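PDB 6WH7: penaeus monodon metallodensovirus major capsid protein, which forms the icosahedral shell of a shrimp-infecting densovirus, sixty copies assembling into the capsid that probably encloses the viral DNA genome. Local coordinates for residues Ile132-Glu137 with Thr148-Thr153. Numbering follows the deposited sequence.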
ATOM      1  N   ILE A 132       4.751 -56.994 -77.355  1.00 18.33           N
ATOM      2  CA  ILE A 132       3.704 -57.174 -78.352  1.00 18.33           C
ATOM      3  C   ILE A 132       3.513 -58.666 -78.553  1.00 18.33           C
ATOM      4  O   ILE A 132       4.438 -59.360 -78.980  1.00 18.33           O
ATOM      5  CB  ILE A 132       4.039 -56.491 -79.686  1.00 18.43           C
ATOM      6  CG1 ILE A 132       4.083 -54.982 -79.514  1.00 18.43           C
ATOM      7  CG2 ILE A 132       3.013 -56.856 -80.733  1.00 18.43           C
ATOM      8  CD1 ILE A 132       4.644 -54.272 -80.703  1.00 18.43           C
ATOM      9  N   LEU A 133       2.320 -59.150 -78.256  1.00 22.12           N
ATOM     10  CA  LEU A 133       1.998 -60.563 -78.334  1.00 22.12           C
ATOM     11  C   LEU A 133       1.161 -60.838 -79.571  1.00 22.12           C
ATOM     12  O   LEU A 133       0.275 -60.054 -79.918  1.00 22.12           O
ATOM     13  CB  LEU A 133       1.247 -60.996 -77.083  1.00 19.94           C
ATOM     14  CG  LEU A 133       2.020 -60.883 -75.777  1.00 19.94           C
ATOM     15  CD1 LEU A 133       1.089 -61.074 -74.633  1.00 19.94           C
ATOM     16  CD2 LEU A 133       3.108 -61.921 -75.730  1.00 19.94           C
ATOM     17  N   THR A 134       1.454 -61.950 -80.238  1.00 26.23           N
ATOM     18  CA  THR A 134       0.733 -62.355 -81.433  1.00 26.23           C
ATOM     19  C   THR A 134       0.540 -63.864 -81.412  1.00 26.23           C
ATOM     20  O   THR A 134       1.258 -64.591 -80.725  1.00 26.23           O
ATOM     21  CB  THR A 134       1.464 -61.938 -82.722  1.00 26.61           C
ATOM     22  OG1 THR A 134       2.753 -62.549 -82.767  1.00 26.61           O
ATOM     23  CG2 THR A 134       1.638 -60.431 -82.799  1.00 26.61           C
ATOM     24  N   SER A 135      -0.447 -64.331 -82.171  1.00 31.87           N
ATOM     25  CA  SER A 135      -0.701 -65.753 -82.354  1.00 31.87           C
ATOM     26  C   SER A 135      -0.643 -66.094 -83.834  1.00 31.87           C
ATOM     27  O   SER A 135      -1.017 -65.284 -84.681  1.00 31.87           O
ATOM     28  CB  SER A 135      -2.065 -66.170 -81.796  1.00 31.60           C
ATOM     29  OG  SER A 135      -2.116 -66.049 -80.386  1.00 31.60           O
ATOM     30  N   ASP A 136      -0.167 -67.301 -84.137  1.00 37.22           N
ATOM     31  CA  ASP A 136      -0.025 -67.770 -85.508  1.00 37.22           C
ATOM     32  C   ASP A 136      -1.286 -68.377 -86.113  1.00 37.22           C
ATOM     33  O   ASP A 136      -1.409 -68.376 -87.342  1.00 37.22           O
ATOM     34  CB  ASP A 136       1.097 -68.796 -85.601  1.00 34.37           C
ATOM     35  CG  ASP A 136       2.459 -68.172 -85.571  1.00 34.37           C
ATOM     36  OD1 ASP A 136       2.551 -66.957 -85.838  1.00 34.37           O
ATOM     37  OD2 ASP A 136       3.444 -68.886 -85.287  1.00 34.37           O
ATOM     38  N   GLU A 137      -2.174 -68.963 -85.324  1.00 40.82           N
ATOM     39  CA  GLU A 137      -3.372 -69.565 -85.909  1.00 40.82           C
ATOM     40  C   GLU A 137      -3.061 -70.279 -87.225  1.00 40.82           C
ATOM     41  O   GLU A 137      -1.911 -70.335 -87.654  1.00 40.82           O
ATOM     42  CB  GLU A 137      -4.437 -68.503 -86.166  1.00 39.92           C
ATOM     43  CG  GLU A 137      -5.132 -68.006 -84.916  1.00 39.92           C
ATOM     44  CD  GLU A 137      -4.179 -67.325 -83.964  1.00 39.92           C
ATOM     45  OE1 GLU A 137      -2.957 -67.402 -84.204  1.00 39.92           O
ATOM     46  OE2 GLU A 137      -4.651 -66.713 -82.982  1.00 39.92           O
ATOM     47  N   THR A 148      -1.541 -67.701 -90.543  1.00 40.49           N
ATOM     48  CA  THR A 148      -1.402 -66.253 -90.563  1.00 40.49           C
ATOM     49  C   THR A 148      -1.454 -65.733 -89.136  1.00 40.49           C
ATOM     50  O   THR A 148      -2.295 -66.156 -88.341  1.00 40.49           O
ATOM     51  CB  THR A 148      -2.484 -65.593 -91.426  1.00 42.08           C
ATOM     52  OG1 THR A 148      -2.271 -64.176 -91.463  1.00 42.08           O
ATOM     53  CG2 THR A 148      -3.880 -65.898 -90.900  1.00 42.08           C
ATOM     54  N   THR A 149      -0.571 -64.795 -88.829  1.00 35.90           N
ATOM     55  CA  THR A 149      -0.342 -64.345 -87.465  1.00 35.90           C
ATOM     56  C   THR A 149      -0.959 -62.975 -87.229  1.00 35.90           C
ATOM     57  O   THR A 149      -0.826 -62.073 -88.059  1.00 35.90           O
ATOM     58  CB  THR A 149       1.154 -64.340 -87.158  1.00 33.62           C
ATOM     59  OG1 THR A 149       1.395 -63.738 -85.881  1.00 33.62           O
ATOM     60  CG2 THR A 149       1.906 -63.640 -88.228  1.00 33.62           C
ATOM     61  N   THR A 150      -1.639 -62.834 -86.092  1.00 32.60           N
ATOM     62  CA  THR A 150      -2.395 -61.639 -85.751  1.00 32.60           C
ATOM     63  C   THR A 150      -2.143 -61.284 -84.294  1.00 32.60           C
ATOM     64  O   THR A 150      -1.582 -62.067 -83.531  1.00 32.60           O
ATOM     65  CB  THR A 150      -3.896 -61.834 -85.988  1.00 35.47           C
ATOM     66  OG1 THR A 150      -4.358 -62.951 -85.220  1.00 35.47           O
ATOM     67  CG2 THR A 150      -4.184 -62.074 -87.461  1.00 35.47           C
ATOM     68  N   PHE A 151      -2.581 -60.091 -83.910  1.00 29.55           N
ATOM     69  CA  PHE A 151      -2.365 -59.570 -82.569  1.00 29.55           C
ATOM     70  C   PHE A 151      -3.444 -60.040 -81.608  1.00 29.55           C
ATOM     71  O   PHE A 151      -4.614 -60.159 -81.978  1.00 29.55           O
ATOM     72  CB  PHE A 151      -2.355 -58.047 -82.588  1.00 28.32           C
ATOM     73  CG  PHE A 151      -1.264 -57.463 -83.407  1.00 28.32           C
ATOM     74  CD1 PHE A 151      -0.012 -57.270 -82.872  1.00 28.32           C
ATOM     75  CD2 PHE A 151      -1.487 -57.111 -84.717  1.00 28.32           C
ATOM     76  CE1 PHE A 151       0.990 -56.730 -83.625  1.00 28.32           C
ATOM     77  CE2 PHE A 151      -0.484 -56.575 -85.472  1.00 28.32           C
ATOM     78  CZ  PHE A 151       0.752 -56.377 -84.922  1.00 28.32           C
ATOM     79  N   ASN A 152      -3.041 -60.311 -80.370  1.00 27.77           N
ATOM     80  CA  ASN A 152      -3.991 -60.541 -79.290  1.00 27.77           C
ATOM     81  C   ASN A 152      -3.426 -60.021 -77.977  1.00 27.77           C
ATOM     82  O   ASN A 152      -2.254 -60.244 -77.663  1.00 27.77           O
ATOM     83  CB  ASN A 152      -4.362 -62.023 -79.201  1.00 28.50           C
ATOM     84  CG  ASN A 152      -3.158 -62.930 -79.211  1.00 28.50           C
ATOM     85  OD1 ASN A 152      -2.096 -62.596 -78.700  1.00 28.50           O
ATOM     86  ND2 ASN A 152      -3.320 -64.086 -79.824  1.00 28.50           N
ATOM     87  N   THR A 153      -4.260 -59.297 -77.233  1.00 26.78           N
ATOM     88  CA  THR A 153      -3.829 -58.675 -75.988  1.00 26.78           C
ATOM     89  C   THR A 153      -3.895 -59.630 -74.804  1.00 26.78           C
ATOM     90  O   THR A 153      -3.045 -59.560 -73.909  1.00 26.78           O
ATOM     91  CB  THR A 153      -4.677 -57.434 -75.717  1.00 28.41           C
ATOM     92  OG1 THR A 153      -4.556 -56.533 -76.824  1.00 28.41           O
ATOM     93  CG2 THR A 153      -4.212 -56.723 -74.459  1.00 28.41           C
TER
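Two arms of a beta hairpin pair through a short antiparallel ladder: Ile132-Glu137 and Thr148-Thr153 run 134° apart end to end, and only two residue pairs bridge them. Ser135 and Thr150 form a hydrogen-bonded pair, Ser135 N to Thr150 O and Thr150 N to Ser135 O both measuring 2.9 Å. Next to it, Thr134 and Phe151 make a non-hydrogen-bonded pair, CA to CA 4.3 Å. The ladder frays at both ends, through weak bonds from Asn152 N to Leu133 O (3.4 Å) and from Thr148 N to Asp136 O (3.3 Å).

Side chains reinforce the pairing. Thr149 OG1 adds a 3.1 Å bond to Ser135 O, and Asn152 ND2 reaches Ser135 OG at a very short 2.4 Å. Phe151 shares a face with Thr134, whose CG2 lies 3.6 Å from Phe151 CD1, while Ile132 CG2 meets the ring edge at CE1, 3.5 Å away.

Asp136 forms a salt bridge with Arg73. This is the D-E hairpin of the viral jelly roll: strand 118-135, bonded along its other edge to strand 287-302, ends here, and strand 150-151 returns along it. Phe151 meets Phe285 of a second subunit, and a third subunit's Phe151 packs on Ser135 and Asn152, consistent with DE loops gathering round the parvovirus fivefold axis.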